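Side-chain contacts in protein ACDH-11, isoform b (Caenorhabditis elegans, PDB 4Y9J), which belongs to the acyl-CoA dehydrogenase family and binds flavin-adenine dinucleotide and the ligand UCC: residues M148-V153 / L312-I317; A152-T157 / L381-K386; I317-A322 / P443-T448. All blocks are in the same frame, centred on the assembly; numbering follows the deposited sequence. Where two conformers were deposited one is given.

Interaction 1: residues M148-V153 / L312-I317; sequences MTDGAV and LNITRI. With UCC (S-{(3S,5R,9R)-1-[(2R,3S,4R,5R)-5-(6-amino-9H-purin-9-yl)-4-hydroxy-3-(phosphonooxy)tetrahydrofuran-2-yl]-3,5,9-trihydroxy-8,8-dimethyl-3,5-dioxido-10,14-dioxo-2,4,6-trioxa-11,15-diaza-3lambda~5~,5lambda~5~-diphosphaheptadecan-17-yl} undecanethioate), chain F.
Ile314 sets its CG2 methyl over the flat of the Asp150 carboxylate. The nearest pair is Ile314 CG2 to Asp150 CG at 3.5 Å, and both carboxylate oxygens are only slightly farther off. The two side chains cross at about a right angle. Asp150 is placed for this by its CG lying anti to the backbone N (chi1 -169°). The same methyl also rests on the backbone of the next residue, with Ile314 CG2 3.6 Å from Gly151 N. Gly151 has no side chain here, and the backbones come close: its CA is 5.2 Å from the CA of Ile314. The next residue on the other helix, Thr315, turns its CG2 methyl to Met148, about a turn before Gly151. Thr315 CG2 is 4.0 Å from Met148 N.

The helices involved, 143-158 and 304-338, run nearly antiparallel at 148°. They join the N-terminal and C-terminal helical parts of an acyl-CoA dehydrogenase fold. The far side of helix 304-338 grips UCC. Asn313 meets the edge of the adenine with a pair of bonds: its ND2 donates to UCC N1, and its OD1 accepts from UCC N6, each at 3.1 Å. In the conformer given, Arg316 NH2 donates to UCC OP1 at 2.7 Å and also to UCC OP2. Leu312 CB covers one face of that guanidinium.

Between the helices the contact is apolar methyl against backbone and carboxylate. The buried Asp150 charge is met by Arg125, Tyr115 and Gln128, so the carboxylate probably stays ionised while Ile314 shields one side of it.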
loop_
_atom_site.group_PDB
_atom_site.type_symbol
_atom_site.label_atom_id
_atom_site.label_comp_id
_atom_site.label_asym_id
_atom_site.label_seq_id
_atom_site.Cartn_x
_atom_site.Cartn_y
_atom_site.Cartn_z
ATOM N N MET B 148 23.374 7.726 18.895
ATOM C CA MET B 148 24.516 7.138 18.279
ATOM C C MET B 148 25.545 8.191 17.880
ATOM O O MET B 148 26.731 7.881 17.909
ATOM C CB MET B 148 24.139 6.302 17.098
ATOM C CG MET B 148 23.388 5.073 17.491
ATOM S SD MET B 148 23.016 3.942 16.130
ATOM C CE MET B 148 22.061 4.939 15.074
ATOM N N THR B 149 25.071 9.395 17.535
ATOM C CA THR B 149 25.941 10.490 17.139
ATOM C C THR B 149 26.731 10.954 18.379
ATOM O O THR B 149 27.952 11.134 18.314
ATOM C CB THR B 149 25.124 11.613 16.481
ATOM O OG1 THR B 149 24.501 11.085 15.262
ATOM C CG2 THR B 149 25.921 12.858 16.252
ATOM N N ASP B 150 26.042 11.108 19.497
ATOM C CA ASP B 150 26.668 11.526 20.775
ATOM C C ASP B 150 27.672 10.471 21.213
ATOM O O ASP B 150 28.793 10.764 21.550
ATOM C CB ASP B 150 25.538 11.735 21.788
ATOM C CG ASP B 150 25.954 12.428 23.091
ATOM O OD1 ASP B 150 27.158 12.641 23.289
ATOM O OD2 ASP B 150 25.042 12.717 23.958
ATOM N N GLY B 151 27.288 9.216 21.087
ATOM C CA GLY B 151 28.140 8.106 21.458
ATOM C C GLY B 151 29.386 8.016 20.595
ATOM O O GLY B 151 30.463 7.724 21.106
ATOM N N ALA B 152 29.247 8.316 19.298
ATOM C CA ALA B 152 30.360 8.372 18.398
ATOM C C ALA B 152 31.353 9.464 18.763
ATOM O O ALA B 152 32.570 9.231 18.733
ATOM C CB ALA B 152 29.889 8.608 16.941
ATOM N N VAL B 153 30.837 10.667 19.025
ATOM C CA VAL B 153 31.730 11.771 19.473
ATOM C C VAL B 153 32.516 11.376 20.725
ATOM O O VAL B 153 33.740 11.574 20.784
ATOM C CB VAL B 153 30.977 13.042 19.745
ATOM C CG1 VAL B 153 31.921 14.074 20.286
ATOM C CG2 VAL B 153 30.279 13.562 18.474
ATOM N N LEU B 312 28.254 2.475 23.891
ATOM C CA LEU B 312 27.225 1.722 24.668
ATOM C C LEU B 312 26.722 2.573 25.865
ATOM O O LEU B 312 25.513 2.766 26.034
ATOM C CB LEU B 312 27.741 0.359 25.188
ATOM C CG LEU B 312 28.215 -0.717 24.166
ATOM C CD1 LEU B 312 28.839 -1.924 24.926
ATOM C CD2 LEU B 312 27.042 -1.114 23.257
ATOM N N ASN B 313 27.611 3.120 26.675
ATOM C CA ASN B 313 27.143 3.869 27.796
ATOM C C ASN B 313 26.388 5.126 27.484
ATOM O O ASN B 313 25.430 5.388 28.181
ATOM C CB ASN B 313 28.309 4.162 28.689
ATOM C CG ASN B 313 28.804 2.868 29.390
ATOM O OD1 ASN B 313 28.004 1.899 29.624
ATOM N ND2 ASN B 313 30.115 2.813 29.703
ATOM N N ILE B 314 26.816 5.927 26.463
ATOM C CA ILE B 314 26.080 7.156 26.125
ATOM C C ILE B 314 24.767 6.833 25.556
ATOM O O ILE B 314 23.797 7.515 25.890
ATOM C CB ILE B 314 26.891 8.081 25.126
ATOM C CG1 ILE B 314 28.057 8.715 25.831
ATOM C CG2 ILE B 314 26.014 9.179 24.495
ATOM C CD1 ILE B 314 27.689 9.780 26.851
ATOM N N THR B 315 24.687 5.786 24.702
ATOM C CA THR B 315 23.463 5.472 24.097
ATOM C C THR B 315 22.476 4.931 25.145
ATOM O O THR B 315 21.269 5.174 25.027
ATOM C CB THR B 315 23.522 4.444 22.896
ATOM O OG1 THR B 315 24.076 3.188 23.334
ATOM C CG2 THR B 315 24.335 4.999 21.695
ATOM N N ARG B 316 22.984 4.217 26.122
ATOM C CA ARG B 316 22.146 3.694 27.234
ATOM C C ARG B 316 21.517 4.854 28.059
ATOM O O ARG B 316 20.348 4.822 28.377
ATOM C CB ARG B 316 22.972 2.688 28.088
ATOM C CG ARG B 316 23.172 1.414 27.256
ATOM C CD ARG B 316 24.029 0.300 27.865
ATOM N NE ARG B 316 24.177 -0.790 26.929
ATOM C CZ ARG B 316 25.052 -1.757 27.076
ATOM N NH1 ARG B 316 25.894 -1.715 28.049
ATOM N NH2 ARG B 316 25.156 -2.738 26.228
ATOM N N ILE B 317 22.231 5.960 28.280
ATOM C CA ILE B 317 21.607 7.168 28.910
ATOM C C ILE B 317 20.484 7.813 27.993
ATOM O O ILE B 317 19.400 8.220 28.452
ATOM C CB ILE B 317 22.649 8.211 29.242
ATOM C CG1 ILE B 317 23.615 7.641 30.325
ATOM C CG2 ILE B 317 22.018 9.535 29.665
ATOM C CD1 ILE B 317 24.587 8.627 30.867
HETATM O OA1 UCC F . 21.012 -1.715 19.776
HETATM C CA1 UCC F . 21.790 -0.895 19.153
HETATM C CA2 UCC F . 21.432 0.424 18.457
HETATM C CA3 UCC F . 20.125 1.089 18.754
HETATM C CA4 UCC F . 20.276 2.641 18.888
HETATM C CA5 UCC F . 20.029 3.053 20.346
HETATM C CA6 UCC F . 19.196 4.284 20.432
HETATM C CA7 UCC F . 18.948 4.697 21.873
HETATM C CA8 UCC F . 18.295 5.989 21.585
HETATM C CA9 UCC F . 17.086 6.365 22.252
HETATM C C10 UCC F . 15.923 6.469 21.371
HETATM C C11 UCC F . 15.015 5.389 21.942
HETATM S S UCC F . 23.431 -1.111 18.906
HETATM C CP1 UCC F . 23.931 -2.712 19.645
HETATM C CP2 UCC F . 23.738 -2.821 21.126
HETATM N NP1 UCC F . 24.415 -4.002 21.699
HETATM C CP3 UCC F . 24.561 -4.042 23.025
HETATM O OP1 UCC F . 24.065 -3.226 23.803
HETATM C CP4 UCC F . 25.456 -5.132 23.578
HETATM C CP5 UCC F . 24.704 -5.891 24.681
HETATM N NP2 UCC F . 25.726 -6.762 25.247
HETATM C CP6 UCC F . 26.605 -6.390 26.176
HETATM O OP2 UCC F . 26.575 -5.302 26.735
HETATM C CP8 UCC F . 27.584 -7.471 26.588
HETATM O OP3 UCC F . 27.685 -7.479 28.044
HETATM C CPB UCC F . 29.022 -7.274 26.169
HETATM C CP7 UCC F . 29.659 -5.883 26.308
HETATM C CP9 UCC F . 28.836 -7.112 24.597
HETATM C CPA UCC F . 29.837 -8.581 26.055
HETATM O O7 UCC F . 31.175 -8.278 25.585
HETATM P P2 UCC F . 32.384 -9.320 25.862
HETATM O O21 UCC F . 33.666 -8.812 25.221
HETATM O O22 UCC F . 31.801 -10.722 25.632
HETATM O O6 UCC F . 32.465 -9.202 27.482
HETATM P P1 UCC F . 33.671 -8.690 28.388
HETATM O O11 UCC F . 34.936 -9.518 28.215
HETATM O O12 UCC F . 33.037 -8.590 29.743
HETATM O "O5'" UCC F . 33.880 -7.163 27.748
HETATM C "C5'" UCC F . 35.141 -6.798 27.138
HETATM C "C4'" UCC F . 35.713 -5.501 27.742
HETATM C "C3'" UCC F . 35.976 -5.652 29.238
HETATM O "O3'" UCC F . 37.073 -4.811 29.495
HETATM P P3 UCC F . 38.469 -5.368 29.979
HETATM O O33 UCC F . 39.317 -4.116 30.002
HETATM O O32 UCC F . 38.940 -6.247 28.845
HETATM O O31 UCC F . 38.154 -6.049 31.335
HETATM C "C2'" UCC F . 34.748 -5.092 29.942
HETATM O "O2'" UCC F . 34.999 -4.454 31.192
HETATM O "O4'" UCC F . 34.748 -4.435 27.610
HETATM C "C1'" UCC F . 34.389 -4.008 28.918
HETATM N N9 UCC F . 32.992 -3.549 28.938
HETATM C C4 UCC F . 32.652 -2.349 29.396
HETATM N N3 UCC F . 33.322 -1.264 29.853
HETATM C C8 UCC F . 31.899 -4.265 28.584
HETATM N N7 UCC F . 30.807 -3.500 28.769
HETATM C C5 UCC F . 31.198 -2.302 29.258
HETATM C C6 UCC F . 30.544 -1.017 29.623
HETATM N N6 UCC F . 29.196 -0.908 29.516
HETATM N N1 UCC F . 31.332 -0.013 30.128
HETATM C C2 UCC F . 32.670 -0.150 30.232
#

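Interaction 2: residues A152-T157 / L381-K386; sequences AVKTLT and LSEAGK
Lys154 reaches across to Glu383 and ends in a salt bridge. Its CB and CG run past Ile314 of helix 304-338. CG lies anti to the backbone N (chi1 -180°), and the chain then bends at chi2. Lys154 CD comes 3.6 Å from Glu383 OE2, and CE is equally near. A second bend, at chi4, turns the ammonium in. Lys154 NZ then stands 2.6 Å from Glu383 OE2 and donates to it. The lone pair used is the anti one, directed away from the other carboxylate oxygen.

Glu383 comes from the opposite direction on a chain extended beyond CG. It sits in the last turn of helix 352-383, which closes in a Schellman motif: Gly385 takes a positive phi, Lys386 N bonds back to Leu381 O, and Gly385 N to Ser382 O. The bridge thus ties helix 143-158 of the N-terminal part of the acyl-CoA dehydrogenase fold to this helix end, near the protein surface. Glu383 OE1 has its own partner, Arg125, so each oxygen of the carboxylate faces a cation.

The ammonium holds one more group. Lys154 NZ donates to the O of water 1 at 2.8 Å. That water O lies 3.0 Å from Ser382 OG.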
loop_
_atom_site.group_PDB
_atom_site.type_symbol
_atom_site.label_atom_id
_atom_site.label_comp_id
_atom_site.label_asym_id
_atom_site.label_seq_id
_atom_site.Cartn_x
_atom_site.Cartn_y
_atom_site.Cartn_z
ATOM N N ALA B 152 29.247 8.316 19.298
ATOM C CA ALA B 152 30.360 8.372 18.398
ATOM C C ALA B 152 31.353 9.464 18.763
ATOM O O ALA B 152 32.570 9.231 18.733
ATOM C CB ALA B 152 29.889 8.608 16.941
ATOM N N VAL B 153 30.837 10.667 19.025
ATOM C CA VAL B 153 31.730 11.771 19.473
ATOM C C VAL B 153 32.516 11.376 20.725
ATOM O O VAL B 153 33.740 11.574 20.784
ATOM C CB VAL B 153 30.977 13.042 19.745
ATOM C CG1 VAL B 153 31.921 14.074 20.286
ATOM C CG2 VAL B 153 30.279 13.562 18.474
ATOM N N LYS B 154 31.816 10.812 21.722
ATOM C CA LYS B 154 32.442 10.418 22.949
ATOM C C LYS B 154 33.505 9.369 22.687
ATOM O O LYS B 154 34.579 9.400 23.273
ATOM C CB LYS B 154 31.378 9.854 23.906
ATOM C CG LYS B 154 31.934 9.411 25.247
ATOM C CD LYS B 154 32.424 10.583 26.041
ATOM C CE LYS B 154 32.927 10.059 27.390
ATOM N NZ LYS B 154 32.398 10.820 28.535
ATOM N N THR B 155 33.163 8.383 21.851
ATOM C CA THR B 155 34.089 7.324 21.561
ATOM C C THR B 155 35.333 7.843 20.885
ATOM O O THR B 155 36.477 7.562 21.292
ATOM C CB THR B 155 33.413 6.283 20.659
ATOM O OG1 THR B 155 32.330 5.694 21.365
ATOM C CG2 THR B 155 34.379 5.201 20.212
ATOM N N LEU B 156 35.157 8.637 19.842
ATOM C CA LEU B 156 36.286 9.081 19.078
ATOM C C LEU B 156 37.197 10.057 19.863
ATOM O O LEU B 156 38.440 9.960 19.815
ATOM C CB LEU B 156 35.838 9.693 17.755
ATOM C CG LEU B 156 35.112 8.741 16.792
ATOM C CD1 LEU B 156 34.670 9.553 15.563
ATOM C CD2 LEU B 156 36.036 7.607 16.356
ATOM N N THR B 157 36.597 10.912 20.669
ATOM C CA THR B 157 37.398 11.767 21.495
ATOM C C THR B 157 38.102 11.022 22.630
ATOM O O THR B 157 39.208 11.367 22.956
ATOM C CB THR B 157 36.657 12.996 22.004
ATOM O OG1 THR B 157 35.510 12.612 22.733
ATOM C CG2 THR B 157 36.215 13.819 20.864
ATOM N N LEU B 381 30.401 15.672 35.556
ATOM C CA LEU B 381 31.545 15.697 36.485
ATOM C C LEU B 381 32.710 14.847 35.979
ATOM O O LEU B 381 33.868 15.290 36.002
ATOM C CB LEU B 381 31.122 15.253 37.858
ATOM C CG LEU B 381 30.234 16.180 38.676
ATOM C CD1 LEU B 381 29.826 15.424 39.931
ATOM C CD2 LEU B 381 30.957 17.445 39.063
ATOM N N SER B 382 32.423 13.704 35.380
ATOM C CA SER B 382 33.488 12.863 34.874
ATOM C C SER B 382 34.231 13.468 33.666
ATOM O O SER B 382 35.476 13.462 33.577
ATOM C CB SER B 382 32.871 11.563 34.437
ATOM O OG SER B 382 33.905 10.749 33.980
ATOM N N GLU B 383 33.467 14.068 32.780
ATOM C CA GLU B 383 34.034 14.809 31.662
ATOM C C GLU B 383 34.776 16.091 32.058
ATOM O O GLU B 383 35.628 16.558 31.320
ATOM C CB GLU B 383 32.922 15.101 30.623
ATOM C CG GLU B 383 32.360 13.791 30.101
ATOM C CD GLU B 383 31.219 13.931 29.117
ATOM O OE1 GLU B 383 30.528 14.971 29.122
ATOM O OE2 GLU B 383 30.990 12.946 28.395
ATOM N N ALA B 384 34.456 16.696 33.189
ATOM C CA ALA B 384 35.230 17.821 33.695
ATOM C C ALA B 384 36.500 17.434 34.461
ATOM O O ALA B 384 37.265 18.303 34.882
ATOM C CB ALA B 384 34.346 18.649 34.580
ATOM N N GLY B 385 36.716 16.145 34.708
ATOM C CA GLY B 385 37.857 15.721 35.543
ATOM C C GLY B 385 37.627 16.026 37.010
ATOM O O GLY B 385 38.588 16.127 37.746
ATOM N N LYS B 386 36.363 16.162 37.431
ATOM C CA LYS B 386 36.012 16.611 38.797
ATOM C C LYS B 386 35.353 15.560 39.674
ATOM O O LYS B 386 35.018 15.834 40.823
ATOM C CB LYS B 386 35.106 17.827 38.712
ATOM C CG LYS B 386 35.813 18.919 37.931
ATOM C CD LYS B 386 35.307 20.300 38.247
ATOM C CE LYS B 386 36.070 21.277 37.367
ATOM N NZ LYS B 386 35.919 22.681 37.799
HETATM O O HOH W 1 33.242 10.209 31.143
#

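Interaction 3: residues I317-A322 / P443-T448; sequences IHNAVA and PIWEGT. With UCC (S-{(3S,5R,9R)-1-[(2R,3S,4R,5R)-5-(6-amino-9H-purin-9-yl)-4-hydroxy-3-(phosphonooxy)tetrahydrofuran-2-yl]-3,5,9-trihydroxy-8,8-dimethyl-3,5-dioxido-10,14-dioxo-2,4,6-trioxa-11,15-diaza-3lambda~5~,5lambda~5~-diphosphaheptadecan-17-yl} undecanethioate), chain F.
Asn319 and Trp445 meet inside the C-terminal helical domain of the acyl-CoA dehydrogenase fold. Asn319 is on helix 304-338. Trp445 is in the loop that leads to helix 449-461, where Thr448 takes the N-cap position.

Polar contacts come first. Trp445 NE1 donates to Asn319 OD1 at 2.8 Å, but the bond is bent to 127° and is weak. The oxygen, Asn319 OD1, lies at the edge of the indole, near its plane, and is also 3.1 Å from Trp445 CD1. The amide is turned 70° against the ring. Asn319 CG is anti to the backbone N (chi1 -172°), which sends the amide across to the loop. Its ND2 donates to Thr442 O, which probably helps to fix the amide rotation. In the same loop Glu446 N donates to UCC OA1 at 3.1 Å.

Apolar contacts line the UCC chain. One face of the indole is covered by UCC CA3, which sits toward the rim, 3.3 Å from Trp445 CE3. The chain end, UCC C11, lies at the ring edge and touches Ala322 CB at 3.3 Å. Helix and loop both line the acyl chain of UCC.

The loop also touches other groups. Thr448 OG1 bonds to the flavin-adenine dinucleotide, and Pro443 packs on Glu419 of the second subunit. Glu446 bends at chi2 alongside the ligand. Its OE1 accepts from Gln188 NE2, while Glu446 OE2 is only 3.1 Å from UCC CA2.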
loop_
_atom_site.group_PDB
_atom_site.type_symbol
_atom_site.label_atom_id
_atom_site.label_comp_id
_atom_site.label_asym_id
_atom_site.label_seq_id
_atom_site.Cartn_x
_atom_site.Cartn_y
_atom_site.Cartn_z
ATOM N N ILE B 317 22.231 5.960 28.280
ATOM C CA ILE B 317 21.607 7.168 28.910
ATOM C C ILE B 317 20.484 7.813 27.993
ATOM O O ILE B 317 19.400 8.220 28.452
ATOM C CB ILE B 317 22.649 8.211 29.242
ATOM C CG1 ILE B 317 23.615 7.641 30.325
ATOM C CG2 ILE B 317 22.018 9.535 29.665
ATOM C CD1 ILE B 317 24.587 8.627 30.867
ATOM N N HIS B 318 20.805 7.984 26.723
ATOM C CA HIS B 318 19.812 8.438 25.741
ATOM C C HIS B 318 18.607 7.498 25.742
ATOM O O HIS B 318 17.472 7.936 25.581
ATOM C CB HIS B 318 20.390 8.462 24.332
ATOM C CG HIS B 318 21.133 9.704 23.961
ATOM N ND1 HIS B 318 22.387 10.029 24.439
ATOM C CD2 HIS B 318 20.822 10.675 23.085
ATOM C CE1 HIS B 318 22.803 11.143 23.880
ATOM N NE2 HIS B 318 21.864 11.557 23.070
ATOM N N ASN B 319 18.846 6.201 25.852
ATOM C CA ASN B 319 17.718 5.256 25.816
ATOM C C ASN B 319 16.839 5.472 27.058
ATOM O O ASN B 319 15.633 5.407 26.966
ATOM C CB ASN B 319 18.216 3.821 25.750
ATOM C CG ASN B 319 17.116 2.841 25.515
ATOM O OD1 ASN B 319 16.650 2.649 24.393
ATOM N ND2 ASN B 319 16.659 2.221 26.597
ATOM N N ALA B 320 17.437 5.755 28.202
ATOM C CA ALA B 320 16.662 6.058 29.379
ATOM C C ALA B 320 15.835 7.324 29.240
ATOM O O ALA B 320 14.716 7.425 29.745
ATOM C CB ALA B 320 17.568 6.132 30.605
ATOM N N VAL B 321 16.446 8.322 28.599
ATOM C CA VAL B 321 15.767 9.568 28.231
ATOM C C VAL B 321 14.478 9.262 27.427
ATOM O O VAL B 321 13.435 9.833 27.704
ATOM C CB VAL B 321 16.649 10.505 27.434
ATOM C CG1 VAL B 321 15.820 11.651 26.864
ATOM C CG2 VAL B 321 17.760 11.074 28.273
ATOM N N ALA B 322 14.583 8.349 26.479
ATOM C CA ALA B 322 13.478 7.959 25.622
ATOM C C ALA B 322 12.397 7.234 26.433
ATOM O O ALA B 322 11.239 7.580 26.315
ATOM C CB ALA B 322 13.965 7.052 24.540
ATOM N N PRO B 443 13.344 -1.442 26.285
ATOM C CA PRO B 443 13.981 -2.528 27.062
ATOM C C PRO B 443 14.727 -3.541 26.257
ATOM O O PRO B 443 15.311 -4.459 26.884
ATOM C CB PRO B 443 12.772 -3.202 27.759
ATOM C CG PRO B 443 11.687 -2.997 26.727
ATOM C CD PRO B 443 11.861 -1.598 26.293
ATOM N N ILE B 444 14.772 -3.391 24.916
ATOM C CA ILE B 444 15.344 -4.422 24.032
ATOM C C ILE B 444 16.716 -4.022 23.488
ATOM O O ILE B 444 17.746 -4.740 23.682
ATOM C CB ILE B 444 14.368 -4.817 22.924
ATOM C CG1 ILE B 444 13.109 -5.468 23.540
ATOM C CG2 ILE B 444 15.028 -5.812 21.966
ATOM C CD1 ILE B 444 11.988 -5.729 22.525
ATOM N N TRP B 445 16.762 -2.891 22.829
ATOM C CA TRP B 445 18.013 -2.499 22.218
ATOM C C TRP B 445 18.968 -1.826 23.178
ATOM O O TRP B 445 18.576 -1.433 24.255
ATOM C CB TRP B 445 17.775 -1.665 20.951
ATOM C CG TRP B 445 17.183 -0.281 21.059
ATOM C CD1 TRP B 445 16.946 0.490 22.188
ATOM C CD2 TRP B 445 16.828 0.522 19.946
ATOM N NE1 TRP B 445 16.397 1.652 21.828
ATOM C CE2 TRP B 445 16.361 1.738 20.451
ATOM C CE3 TRP B 445 16.881 0.316 18.533
ATOM C CZ2 TRP B 445 15.908 2.779 19.597
ATOM C CZ3 TRP B 445 16.444 1.336 17.700
ATOM C CH2 TRP B 445 15.915 2.532 18.241
ATOM N N GLU B 446 20.238 -1.772 22.761
ATOM C CA GLU B 446 21.350 -1.341 23.600
ATOM C C GLU B 446 21.386 -2.160 24.906
ATOM O O GLU B 446 21.851 -1.662 25.922
ATOM C CB GLU B 446 21.284 0.152 23.928
ATOM C CG GLU B 446 21.373 1.054 22.668
ATOM C CD GLU B 446 22.751 1.086 21.941
ATOM O OE1 GLU B 446 23.738 0.436 22.351
ATOM O OE2 GLU B 446 22.827 1.809 20.907
ATOM N N GLY B 447 20.984 -3.422 24.795
ATOM C CA GLY B 447 21.087 -4.377 25.894
ATOM C C GLY B 447 19.729 -4.684 26.496
ATOM O O GLY B 447 19.039 -3.785 26.949
ATOM N N THR B 448 19.344 -5.944 26.548
ATOM C CA THR B 448 18.068 -6.274 27.196
ATOM C C THR B 448 18.167 -6.065 28.695
ATOM O O THR B 448 19.277 -5.915 29.293
ATOM C CB THR B 448 17.636 -7.711 26.890
ATOM O OG1 THR B 448 18.446 -8.621 27.641
ATOM C CG2 THR B 448 17.711 -7.990 25.407
HETATM O OA1 UCC F . 21.012 -1.715 19.776
HETATM C CA1 UCC F . 21.790 -0.895 19.153
HETATM C CA2 UCC F . 21.432 0.424 18.457
HETATM C CA3 UCC F . 20.125 1.089 18.754
HETATM C CA4 UCC F . 20.276 2.641 18.888
HETATM C CA5 UCC F . 20.029 3.053 20.346
HETATM C CA6 UCC F . 19.196 4.284 20.432
HETATM C CA7 UCC F . 18.948 4.697 21.873
HETATM C CA8 UCC F . 18.295 5.989 21.585
HETATM C CA9 UCC F . 17.086 6.365 22.252
HETATM C C10 UCC F . 15.923 6.469 21.371
HETATM C C11 UCC F . 15.015 5.389 21.942
HETATM S S UCC F . 23.431 -1.111 18.906
HETATM C CP1 UCC F . 23.931 -2.712 19.645
HETATM C CP2 UCC F . 23.738 -2.821 21.126
HETATM N NP1 UCC F . 24.415 -4.002 21.699
HETATM C CP3 UCC F . 24.561 -4.042 23.025
HETATM O OP1 UCC F . 24.065 -3.226 23.803
HETATM C CP4 UCC F . 25.456 -5.132 23.578
HETATM C CP5 UCC F . 24.704 -5.891 24.681
HETATM N NP2 UCC F . 25.726 -6.762 25.247
HETATM C CP6 UCC F . 26.605 -6.390 26.176
HETATM O OP2 UCC F . 26.575 -5.302 26.735
HETATM C CP8 UCC F . 27.584 -7.471 26.588
HETATM O OP3 UCC F . 27.685 -7.479 28.044
HETATM C CPB UCC F . 29.022 -7.274 26.169
HETATM C CP7 UCC F . 29.659 -5.883 26.308
HETATM C CP9 UCC F . 28.836 -7.112 24.597
HETATM C CPA UCC F . 29.837 -8.581 26.055
HETATM O O7 UCC F . 31.175 -8.278 25.585
HETATM P P2 UCC F . 32.384 -9.320 25.862
HETATM O O21 UCC F . 33.666 -8.812 25.221
HETATM O O22 UCC F . 31.801 -10.722 25.632
HETATM O O6 UCC F . 32.465 -9.202 27.482
HETATM P P1 UCC F . 33.671 -8.690 28.388
HETATM O O11 UCC F . 34.936 -9.518 28.215
HETATM O O12 UCC F . 33.037 -8.590 29.743
HETATM O "O5'" UCC F . 33.880 -7.163 27.748
HETATM C "C5'" UCC F . 35.141 -6.798 27.138
HETATM C "C4'" UCC F . 35.713 -5.501 27.742
HETATM C "C3'" UCC F . 35.976 -5.652 29.238
HETATM O "O3'" UCC F . 37.073 -4.811 29.495
HETATM P P3 UCC F . 38.469 -5.368 29.979
HETATM O O33 UCC F . 39.317 -4.116 30.002
HETATM O O32 UCC F . 38.940 -6.247 28.845
HETATM O O31 UCC F . 38.154 -6.049 31.335
HETATM C "C2'" UCC F . 34.748 -5.092 29.942
HETATM O "O2'" UCC F . 34.999 -4.454 31.192
HETATM O "O4'" UCC F . 34.748 -4.435 27.610
HETATM C "C1'" UCC F . 34.389 -4.008 28.918
HETATM N N9 UCC F . 32.992 -3.549 28.938
HETATM C C4 UCC F . 32.652 -2.349 29.396
HETATM N N3 UCC F . 33.322 -1.264 29.853
HETATM C C8 UCC F . 31.899 -4.265 28.584
HETATM N N7 UCC F . 30.807 -3.500 28.769
HETATM C C5 UCC F . 31.198 -2.302 29.258
HETATM C C6 UCC F . 30.544 -1.017 29.623
HETATM N N6 UCC F . 29.196 -0.908 29.516
HETATM N N1 UCC F . 31.332 -0.013 30.128
HETATM C C2 UCC F . 32.670 -0.150 30.232
#

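Interactions 1 and 3 follow one another on helix 304-338, share Ile317, and have centres about 11 Å apart. Together they line UCC: 312-317 holds its adenine and amide oxygens, and 317-322 with 443-448 lines part of its acyl chain. A weak bond from Arg316 NE to Glu446 O joins the two directly. Interaction 2 shares helix 143-158 with interaction 1, again about 11 Å away between centres, and touches it where Ile314 CG1 lies 4.0 Å from Lys154 CG. Arg125 links them too, with salt bridges to Asp150 and Glu383. Interaction 2 stands apart from the pocket: its centre is about 20 Å from that of interaction 3, and the Lys154 side chain is about 11 Å from UCC.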